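Local coordinates for protein putative 6-phosphogluconolactonase (Neisseria gonorrhoeae, PDB 3LHI) that probably hydrolyses 6-phosphogluconolactone to 6-phosphogluconate in the oxidative stage of the pentose phosphate pathway, at residues Q27-L30 with G35-L38; A23-G28 with T186-L191; P149-A154 with E212-L217. All coordinates share one frame; numbering follows the deposited sequence.

Interaction 1: residues Q27-L30 with G35-L38; sequences QGAL and GAVL
The short turn that leads from helix 11-33 into strand 36-40, a helix-to-strand connection of the Rossmann-like alpha/beta fold, brings A29 and L30 on the last part of the helix back against G35 and A36. The chain reverses within a few residues, and the CA atoms of L30 and G35 come within 4.8 Å of each other. A29 and A36 direct their methyl groups at one another, and the two CB atoms meet at 3.7 Å, the closest approach between side chains in this contact. A29 CB also lies 4.0 Å from G35 O, where the backbone of the turn just before the strand adds to its surroundings. L30 reaches the turn and the first strand residue. Its CG stands anti to the carbonyl carbon and beside the backbone N (chi1 -72°), which lets the CD2 branch swing in toward the turn although the CB does not point there. That methyl packs on G35 CA at 3.7 Å and extends to the A36 side chain, with CD2 to CB at 4.4 Å. The strand itself is held in the sheet by backbone hydrogen bonds from A36 to N62 and G64. Two methyls, one leucine branch and the G35 backbone thus pack the end of the helix against the start of the strand. The carbonyl oxygens A29 O and G35 O lie 3.5 Å apart without bonding, both being acceptors, and the adhesion comes from dispersion and partial burial of apolar groups.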
ATOM      1  N   GLN A  27      12.083  10.364   6.977  1.00 14.42           N
ATOM      2  CA  GLN A  27      13.009  11.410   7.413  1.00 15.53           C
ATOM      3  C   GLN A  27      13.971  11.732   6.289  1.00 14.82           C
ATOM      4  O   GLN A  27      14.286  12.937   6.088  1.00 17.33           O
ATOM      5  CB  GLN A  27      13.730  11.044   8.700  1.00 15.96           C
ATOM      6  CG  GLN A  27      14.535  12.254   9.217  1.00 16.94           C
ATOM      7  CD  GLN A  27      13.651  13.412   9.571  1.00 15.48           C
ATOM      8  OE1 GLN A  27      12.745  13.261  10.410  1.00 19.11           O
ATOM      9  NE2 GLN A  27      13.911  14.602   8.991  1.00 18.81           N
ATOM     10  N   GLY A  28      14.437  10.719   5.583  1.00 16.26           N
ATOM     11  CA  GLY A  28      15.363  10.960   4.470  1.00 16.84           C
ATOM     12  C   GLY A  28      14.726  11.796   3.368  1.00 16.62           C
ATOM     13  O   GLY A  28      15.368  12.726   2.842  1.00 17.93           O
ATOM     14  N   ALA A  29      13.448  11.519   3.036  1.00 15.67           N
ATOM     15  CA  ALA A  29      12.712  12.319   2.096  1.00 15.54           C
ATOM     16  C   ALA A  29      12.518  13.739   2.604  1.00 14.71           C
ATOM     17  O   ALA A  29      12.746  14.696   1.876  1.00 17.35           O
ATOM     18  CB  ALA A  29      11.395  11.664   1.753  1.00 16.29           C
ATOM     19  N   LEU A  30      12.159  13.920   3.863  1.00 14.66           N
ATOM     20  CA  LEU A  30      11.987  15.228   4.436  1.00 15.53           C
ATOM     21  C   LEU A  30      13.333  16.020   4.384  1.00 16.08           C
ATOM     22  O   LEU A  30      13.328  17.193   4.057  1.00 18.51           O
ATOM     23  CB  LEU A  30      11.518  15.162   5.892  1.00 14.61           C
ATOM     24  CG  LEU A  30      10.056  14.708   6.050  1.00 15.05           C
ATOM     25  CD1 LEU A  30       9.829  14.313   7.524  1.00 17.23           C
ATOM     26  CD2 LEU A  30       9.036  15.753   5.584  1.00 15.37           C
ATOM     27  N   GLY A  35       9.483  17.515   2.142  1.00 14.56           N
ATOM     28  CA  GLY A  35       8.164  16.895   2.131  1.00 14.67           C
ATOM     29  C   GLY A  35       8.330  15.463   1.758  1.00 13.36           C
ATOM     30  O   GLY A  35       9.346  15.044   1.243  1.00 15.03           O
ATOM     31  N   ALA A  36       7.306  14.671   2.111  1.00 13.56           N
ATOM     32  CA  ALA A  36       7.316  13.236   1.805  1.00 12.12           C
ATOM     33  C   ALA A  36       5.914  12.777   1.582  1.00 11.57           C
ATOM     34  O   ALA A  36       4.974  13.374   2.135  1.00 12.93           O
ATOM     35  CB  ALA A  36       7.952  12.446   2.932  1.00 14.00           C
ATOM     36  N   VAL A  37       5.754  11.733   0.786  1.00 11.16           N
ATOM     37  CA  VAL A  37       4.459  11.054   0.581  1.00 11.27           C
ATOM     38  C   VAL A  37       4.627   9.589   0.946  1.00 10.38           C
ATOM     39  O   VAL A  37       5.525   8.901   0.437  1.00 11.83           O
ATOM     40  CB  VAL A  37       3.932  11.238  -0.830  1.00 11.56           C
ATOM     41  CG1 VAL A  37       2.637  10.370  -1.058  1.00 13.60           C
ATOM     42  CG2 VAL A  37       3.688  12.723  -1.113  1.00 14.33           C
ATOM     43  N   LEU A  38       3.757   9.129   1.861  1.00 10.43           N
ATOM     44  CA  LEU A  38       3.712   7.745   2.320  1.00  9.97           C
ATOM     45  C   LEU A  38       2.403   7.101   1.802  1.00 10.17           C
ATOM     46  O   LEU A  38       1.300   7.671   1.999  1.00 11.27           O
ATOM     47  CB  LEU A  38       3.616   7.779   3.856  1.00 11.41           C
ATOM     48  CG  LEU A  38       3.340   6.452   4.579  1.00 10.25           C
ATOM     49  CD1 LEU A  38       4.550   5.517   4.396  1.00 11.95           C
ATOM     50  CD2 LEU A  38       3.019   6.635   6.051  1.00 11.48           C
TER

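Interaction 2: residues A23-G28 with T186-L191; sequences ADALQG and TGHVFL
Helix 11-33 lies over the start of strand 188-194 at side-chain distance, with A25 CA and H188 CA 7.2 Å apart and no backbone atoms meeting. A25 is the helix residue that makes the contact, and its methyl points at the strand. There it finds two rings, those of H188 and F190, which stand two positions apart on the strand and both head toward the helix. The methyl sits over one face of the imidazole, offset toward the rim, with A25 CB to H188 CG at 4.2 Å. The H188 ring is turned broadside by its torsions (chi2 -91°), which makes a face rather than an edge available to the methyl. F190 receives the same methyl differently: A25 CB lies near the plane of the phenyl ring, beside its edge, 4.3 Å from CE1. The buried F190 ring is also packed by L18, A21 and V22 of the helix, by V130 of the adjacent strand and by the ring of H227. The contact is therefore a loose van der Waals fit in which one methyl bridges from the helix to two aromatic rings, H188 on the exposed side of the contact and F190 on the buried side.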
ATOM      1  N   ALA A  23       9.914   5.335   9.418  1.00 13.34           N
ATOM      2  CA  ALA A  23      10.172   6.661   9.898  1.00 13.44           C
ATOM      3  C   ALA A  23      11.528   7.166   9.398  1.00 13.30           C
ATOM      4  O   ALA A  23      11.626   8.321   8.963  1.00 14.72           O
ATOM      5  CB  ALA A  23      10.108   6.710  11.432  1.00 14.73           C
ATOM      6  N   ASP A  24      12.526   6.292   9.400  1.00 14.27           N
ATOM      7  CA  ASP A  24      13.854   6.707   8.904  1.00 15.79           C
ATOM      8  C   ASP A  24      13.786   7.029   7.397  1.00 14.27           C
ATOM      9  O   ASP A  24      14.384   8.012   6.921  1.00 15.91           O
ATOM     10  CB  ASP A  24      14.892   5.636   9.144  1.00 16.66           C
ATOM     11  CG  ASP A  24      15.336   5.553  10.595  1.00 23.40           C
ATOM     12  OD1 ASP A  24      15.013   6.464  11.408  1.00 26.58           O
ATOM     13  OD2 ASP A  24      16.002   4.530  10.896  1.00 29.87           O
ATOM     14  N   ALA A  25      13.028   6.254   6.632  1.00 14.33           N
ATOM     15  CA  ALA A  25      12.906   6.515   5.175  1.00 14.80           C
ATOM     16  C   ALA A  25      12.151   7.832   4.941  1.00 13.96           C
ATOM     17  O   ALA A  25      12.506   8.648   4.079  1.00 15.22           O
ATOM     18  CB  ALA A  25      12.190   5.323   4.500  1.00 14.84           C
ATOM     19  N   LEU A  26      11.078   8.092   5.694  1.00 12.47           N
ATOM     20  CA  LEU A  26      10.379   9.352   5.600  1.00 12.66           C
ATOM     21  C   LEU A  26      11.285  10.529   5.939  1.00 14.44           C
ATOM     22  O   LEU A  26      11.252  11.569   5.297  1.00 13.71           O
ATOM     23  CB  LEU A  26       9.124   9.356   6.451  1.00 13.92           C
ATOM     24  CG  LEU A  26       8.001   8.440   5.939  1.00 12.88           C
ATOM     25  CD1 LEU A  26       6.892   8.351   7.052  1.00 14.96           C
ATOM     26  CD2 LEU A  26       7.381   8.897   4.611  1.00 13.83           C
ATOM     27  N   GLN A  27      12.083  10.364   6.977  1.00 14.42           N
ATOM     28  CA  GLN A  27      13.009  11.410   7.413  1.00 15.53           C
ATOM     29  C   GLN A  27      13.971  11.732   6.289  1.00 14.82           C
ATOM     30  O   GLN A  27      14.286  12.937   6.088  1.00 17.33           O
ATOM     31  CB  GLN A  27      13.730  11.044   8.700  1.00 15.96           C
ATOM     32  CG  GLN A  27      14.535  12.254   9.217  1.00 16.94           C
ATOM     33  CD  GLN A  27      13.651  13.412   9.571  1.00 15.48           C
ATOM     34  OE1 GLN A  27      12.745  13.261  10.410  1.00 19.11           O
ATOM     35  NE2 GLN A  27      13.911  14.602   8.991  1.00 18.81           N
ATOM     36  N   GLY A  28      14.437  10.719   5.583  1.00 16.26           N
ATOM     37  CA  GLY A  28      15.363  10.960   4.470  1.00 16.84           C
ATOM     38  C   GLY A  28      14.726  11.796   3.368  1.00 16.62           C
ATOM     39  O   GLY A  28      15.368  12.726   2.842  1.00 17.93           O
ATOM     40  N   THR A 186       8.412   3.977  -6.878  1.00 12.63           N
ATOM     41  CA  THR A 186       8.423   4.477  -5.513  1.00 12.29           C
ATOM     42  C   THR A 186       9.853   4.243  -4.959  1.00 13.69           C
ATOM     43  O   THR A 186      10.379   3.155  -5.030  1.00 15.45           O
ATOM     44  CB  THR A 186       7.380   3.750  -4.647  1.00 12.00           C
ATOM     45  OG1 THR A 186       6.085   4.061  -5.173  1.00 13.21           O
ATOM     46  CG2 THR A 186       7.462   4.251  -3.238  1.00 12.76           C
ATOM     47  N   GLY A 187      10.430   5.263  -4.323  1.00 15.13           N
ATOM     48  CA  GLY A 187      11.802   5.173  -3.899  1.00 16.87           C
ATOM     49  C   GLY A 187      12.095   4.097  -2.868  1.00 15.62           C
ATOM     50  O   GLY A 187      13.128   3.436  -2.901  1.00 17.61           O
ATOM     51  N   HIS A 188      11.206   3.927  -1.906  1.00 14.30           N
ATOM     52  CA  HIS A 188      11.422   2.953  -0.849  1.00 13.72           C
ATOM     53  C   HIS A 188      10.143   2.112  -0.732  1.00 13.36           C
ATOM     54  O   HIS A 188       9.103   2.667  -0.351  1.00 14.82           O
ATOM     55  CB  HIS A 188      11.736   3.696   0.488  1.00 16.87           C
ATOM     56  CG  HIS A 188      12.964   4.543   0.422  1.00 25.05           C
ATOM     57  ND1 HIS A 188      14.207   4.054   0.755  1.00 37.88           N
ATOM     58  CD2 HIS A 188      13.148   5.836   0.058  1.00 29.90           C
ATOM     59  CE1 HIS A 188      15.112   5.008   0.586  1.00 39.31           C
ATOM     60  NE2 HIS A 188      14.497   6.093   0.145  1.00 35.67           N
ATOM     61  N   VAL A 189      10.247   0.810  -0.996  1.00 13.82           N
ATOM     62  CA  VAL A 189       9.142  -0.115  -0.956  1.00 13.94           C
ATOM     63  C   VAL A 189       9.377  -1.124   0.153  1.00 14.51           C
ATOM     64  O   VAL A 189      10.411  -1.800   0.202  1.00 16.46           O
ATOM     65  CB  VAL A 189       8.965  -0.834  -2.293  1.00 14.98           C
ATOM     66  CG1 VAL A 189       7.781  -1.808  -2.245  1.00 16.91           C
ATOM     67  CG2 VAL A 189       8.744   0.214  -3.434  1.00 14.92           C
ATOM     68  N   PHE A 190       8.393  -1.246   1.012  1.00 13.04           N
ATOM     69  CA  PHE A 190       8.376  -2.214   2.102  1.00 13.21           C
ATOM     70  C   PHE A 190       7.240  -3.212   1.864  1.00 15.16           C
ATOM     71  O   PHE A 190       6.214  -2.847   1.303  1.00 15.82           O
ATOM     72  CB  PHE A 190       8.143  -1.526   3.421  1.00 13.45           C
ATOM     73  CG  PHE A 190       9.239  -0.622   3.856  1.00 13.98           C
ATOM     74  CD1 PHE A 190       9.313   0.705   3.404  1.00 15.38           C
ATOM     75  CD2 PHE A 190      10.204  -1.074   4.702  1.00 15.40           C
ATOM     76  CE1 PHE A 190      10.376   1.521   3.803  1.00 14.63           C
ATOM     77  CE2 PHE A 190      11.208  -0.276   5.115  1.00 15.30           C
ATOM     78  CZ  PHE A 190      11.328   1.002   4.639  1.00 14.73           C
ATOM     79  N   LEU A 191       7.408  -4.454   2.305  1.00 14.93           N
ATOM     80  CA  LEU A 191       6.362  -5.488   2.298  1.00 13.97           C
ATOM     81  C   LEU A 191       6.285  -6.031   3.725  1.00 16.54           C
ATOM     82  O   LEU A 191       7.326  -6.473   4.279  1.00 17.96           O
ATOM     83  CB  LEU A 191       6.719  -6.618   1.321  1.00 15.04           C
ATOM     84  CG  LEU A 191       5.749  -7.809   1.342  1.00 16.00           C
ATOM     85  CD1 LEU A 191       4.349  -7.417   0.903  1.00 16.91           C
ATOM     86  CD2 LEU A 191       6.285  -8.924   0.449  1.00 18.43           C
TER

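Interaction 3: residues P149-A154 with E212-L217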
ATOM      1  N   PRO A 149     -10.027  -8.642 -14.556  1.00 13.97           N
ATOM      2  CA  PRO A 149     -10.004  -8.441 -16.019  1.00 15.28           C
ATOM      3  C   PRO A 149      -9.150  -7.266 -16.450  1.00 15.38           C
ATOM      4  O   PRO A 149      -8.735  -7.206 -17.596  1.00 17.04           O
ATOM      5  CB  PRO A 149     -11.465  -8.134 -16.351  1.00 18.63           C
ATOM      6  CG  PRO A 149     -12.240  -8.352 -15.168  1.00 23.06           C
ATOM      7  CD  PRO A 149     -11.383  -8.614 -13.984  1.00 16.41           C
ATOM      8  N   GLN A 150      -8.857  -6.367 -15.531  1.00 13.17           N
ATOM      9  CA  GLN A 150      -8.043  -5.188 -15.757  1.00 13.67           C
ATOM     10  C   GLN A 150      -6.541  -5.435 -15.497  1.00 12.76           C
ATOM     11  O   GLN A 150      -5.755  -4.500 -15.473  1.00 14.47           O
ATOM     12  CB  GLN A 150      -8.549  -3.991 -14.942  1.00 13.46           C
ATOM     13  CG  GLN A 150     -10.049  -3.777 -15.039  1.00 14.04           C
ATOM     14  CD  GLN A 150     -10.847  -4.500 -13.957  1.00 13.53           C
ATOM     15  OE1 GLN A 150     -10.357  -5.462 -13.344  1.00 13.18           O
ATOM     16  NE2 GLN A 150     -12.068  -4.033 -13.713  1.00 16.29           N
ATOM     17  N   PHE A 151      -6.135  -6.688 -15.311  1.00 14.43           N
ATOM     18  CA  PHE A 151      -4.738  -6.997 -14.983  1.00 13.78           C
ATOM     19  C   PHE A 151      -3.772  -6.468 -16.017  1.00 13.82           C
ATOM     20  O   PHE A 151      -2.757  -5.876 -15.666  1.00 12.60           O
ATOM     21  CB  PHE A 151      -4.554  -8.502 -14.810  1.00 13.72           C
ATOM     22  CG  PHE A 151      -3.262  -8.907 -14.236  1.00 12.73           C
ATOM     23  CD1 PHE A 151      -2.116  -9.111 -15.019  1.00 14.68           C
ATOM     24  CD2 PHE A 151      -3.149  -9.067 -12.876  1.00 14.80           C
ATOM     25  CE1 PHE A 151      -0.908  -9.465 -14.421  1.00 15.10           C
ATOM     26  CE2 PHE A 151      -1.973  -9.432 -12.329  1.00 15.87           C
ATOM     27  CZ  PHE A 151      -0.860  -9.625 -13.041  1.00 14.41           C
ATOM     28  N   GLN A 152      -4.042  -6.634 -17.313  1.00 13.01           N
ATOM     29  CA  GLN A 152      -3.132  -6.113 -18.328  1.00 13.60           C
ATOM     30  C   GLN A 152      -2.994  -4.599 -18.260  1.00 14.30           C
ATOM     31  O   GLN A 152      -1.901  -4.074 -18.485  1.00 14.77           O
ATOM     32  CB  GLN A 152      -3.552  -6.542 -19.746  1.00 14.01           C
ATOM     33  CG  GLN A 152      -3.407  -8.060 -20.004  1.00 15.30           C
ATOM     34  CD  GLN A 152      -2.012  -8.507 -19.926  1.00 14.95           C
ATOM     35  OE1 GLN A 152      -1.663  -9.374 -19.113  1.00 16.70           O
ATOM     36  NE2 GLN A 152      -1.167  -7.973 -20.833  1.00 14.37           N
ATOM     37  N   THR A 153      -4.068  -3.887 -17.953  1.00 12.14           N
ATOM     38  CA  THR A 153      -3.977  -2.426 -17.736  1.00 11.69           C
ATOM     39  C   THR A 153      -3.104  -2.114 -16.515  1.00 13.13           C
ATOM     40  O   THR A 153      -2.268  -1.218 -16.578  1.00 13.37           O
ATOM     41  CB  THR A 153      -5.361  -1.780 -17.614  1.00 13.83           C
ATOM     42  OG1 THR A 153      -6.109  -2.015 -18.831  1.00 15.81           O
ATOM     43  CG2 THR A 153      -5.292  -0.265 -17.333  1.00 16.12           C
ATOM     44  N   ALA A 154      -3.248  -2.870 -15.455  1.00 12.06           N
ATOM     45  CA  ALA A 154      -2.512  -2.618 -14.220  1.00 11.70           C
ATOM     46  C   ALA A 154      -1.036  -2.773 -14.394  1.00 12.56           C
ATOM     47  O   ALA A 154      -0.262  -2.122 -13.693  1.00 14.86           O
ATOM     48  CB  ALA A 154      -3.040  -3.539 -13.081  1.00 13.92           C
ATOM     49  N   GLU A 212       0.314 -15.318 -11.841  1.00 16.34           N
ATOM     50  CA  GLU A 212      -0.540 -16.009 -10.883  1.00 16.82           C
ATOM     51  C   GLU A 212      -0.337 -15.464  -9.444  1.00 16.71           C
ATOM     52  O   GLU A 212      -1.255 -15.520  -8.653  1.00 16.64           O
ATOM     53  CB  GLU A 212      -0.243 -17.487 -10.947  1.00 17.81           C
ATOM     54  CG  GLU A 212      -1.112 -18.391 -10.121  1.00 24.76           C
ATOM     55  CD  GLU A 212      -2.595 -18.373 -10.499  1.00 28.15           C
ATOM     56  OE1 GLU A 212      -3.011 -17.934 -11.614  1.00 25.54           O
ATOM     57  OE2 GLU A 212      -3.364 -18.819  -9.609  1.00 38.01           O
ATOM     58  N   TYR A 213       0.871 -14.972  -9.167  1.00 15.45           N
ATOM     59  CA  TYR A 213       1.219 -14.404  -7.858  1.00 14.68           C
ATOM     60  C   TYR A 213       1.721 -12.967  -8.113  1.00 13.18           C
ATOM     61  O   TYR A 213       2.920 -12.770  -8.285  1.00 14.68           O
ATOM     62  CB  TYR A 213       2.322 -15.245  -7.157  1.00 17.61           C
ATOM     63  CG  TYR A 213       2.015 -16.721  -7.137  1.00 20.82           C
ATOM     64  CD1 TYR A 213       0.939 -17.228  -6.424  1.00 24.33           C
ATOM     65  CD2 TYR A 213       2.739 -17.586  -7.954  1.00 24.54           C
ATOM     66  CE1 TYR A 213       0.639 -18.608  -6.456  1.00 27.70           C
ATOM     67  CE2 TYR A 213       2.454 -18.946  -8.005  1.00 26.27           C
ATOM     68  CZ  TYR A 213       1.392 -19.446  -7.266  1.00 28.63           C
ATOM     69  OH  TYR A 213       1.113 -20.797  -7.344  1.00 37.77           O
ATOM     70  N   PRO A 214       0.785 -11.998  -8.181  1.00 13.12           N
ATOM     71  CA  PRO A 214       1.190 -10.683  -8.689  1.00 13.99           C
ATOM     72  C   PRO A 214       2.346  -9.998  -7.952  1.00 13.79           C
ATOM     73  O   PRO A 214       3.107  -9.249  -8.586  1.00 13.52           O
ATOM     74  CB  PRO A 214      -0.107  -9.884  -8.646  1.00 13.14           C
ATOM     75  CG  PRO A 214      -1.131 -10.873  -8.937  1.00 13.77           C
ATOM     76  CD  PRO A 214      -0.683 -12.106  -8.142  1.00 12.45           C
ATOM     77  N   ILE A 215       2.515 -10.271  -6.659  1.00 12.97           N
ATOM     78  CA  ILE A 215       3.659  -9.703  -5.953  1.00 13.15           C
ATOM     79  C   ILE A 215       4.999 -10.069  -6.588  1.00 13.05           C
ATOM     80  O   ILE A 215       5.964  -9.335  -6.475  1.00 13.20           O
ATOM     81  CB  ILE A 215       3.620 -10.068  -4.475  1.00 14.65           C
ATOM     82  CG1 ILE A 215       4.663  -9.305  -3.655  1.00 20.11           C
ATOM     83  CG2 ILE A 215       3.909 -11.582  -4.259  1.00 15.80           C
ATOM     84  CD1 ILE A 215       4.471  -7.866  -3.439  1.00 22.06           C
ATOM     85  N   SER A 216       5.021 -11.207  -7.293  1.00 14.15           N
ATOM     86  CA  SER A 216       6.221 -11.630  -8.005  1.00 14.59           C
ATOM     87  C   SER A 216       6.670 -10.606  -9.022  1.00 14.37           C
ATOM     88  O   SER A 216       7.849 -10.554  -9.348  1.00 16.00           O
ATOM     89  CB  SER A 216       6.051 -12.969  -8.748  1.00 15.14           C
ATOM     90  OG  SER A 216       5.203 -12.882  -9.855  1.00 16.14           O
ATOM     91  N   LEU A 217       5.740  -9.841  -9.580  1.00 13.56           N
ATOM     92  CA  LEU A 217       6.093  -8.838 -10.576  1.00 14.23           C
ATOM     93  C   LEU A 217       6.774  -7.617  -9.968  1.00 14.57           C
ATOM     94  O   LEU A 217       7.444  -6.844 -10.673  1.00 15.31           O
ATOM     95  CB  LEU A 217       4.882  -8.415 -11.397  1.00 14.81           C
ATOM     96  CG  LEU A 217       4.111  -9.559 -12.084  1.00 17.04           C
ATOM     97  CD1 LEU A 217       2.958  -8.945 -12.881  1.00 20.27           C
ATOM     98  CD2 LEU A 217       5.041 -10.481 -12.883  1.00 21.29           C
TER
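F151, in the first turn of helix 151-155, reaches across to P214 and L217, the latter in helix 215-219. From CB, the side chain leaves its helix in the direction of 212-217, and CG is placed anti to the backbone N (chi1 -169°), which carries the ring out from the helix toward P214 and L217. CG and the two CD atoms span the distance between the segments, and contact begins at the far half of the ring. On one side, CE2 meets the proline ring at P214 CG, 3.8 Å away and close to the plane of the phenyl group, with P214 CB a little farther at 4.2 Å. At the tip, CZ comes to 3.9 Å from L217 CD1, and CE1 lies 4.2 Å from the same methyl, which approaches from the opposite direction. Outside the two segments, I144 touches the ring and R211 makes a cation-pi contact with it. The helix carrying F151 is begun by Q150 at the N-cap position, whose O accepts a bond from A154 N at 3.0 Å. On the other side, the chain turns over 214-217, L217 N bonding to P214 O at 2.9 Å. The far end of a single phenyl ring thus bridges helix 151-155 and the 214-217 turn through carbon contacts alone, and the nearby arginine probably adds an electrostatic attraction to its pi system.

Overall arrangement
Interactions 1 and 2 are neighbours on helix 11-33: their centres lie 8 Å apart, they share Q27 and G28, and L26 CD2 touches both A36 CB and L38 CB at 4.0 Å. Together they seat one helix on two strands of the same sheet, 36-40 and 188-194, which both pair with strand 130-133. Interaction 3 lies across the chain's centre from interaction 1, about 16 Å away between nearest atoms, but comes within about 4 Å of interaction 2 without touching it. There I215 is hydrogen-bonded through its backbone to G139 and touches T141, in the loop after strand 130-133, whose GNDGHT sequence probably borders the active site, as in related 6-phosphogluconolactonases.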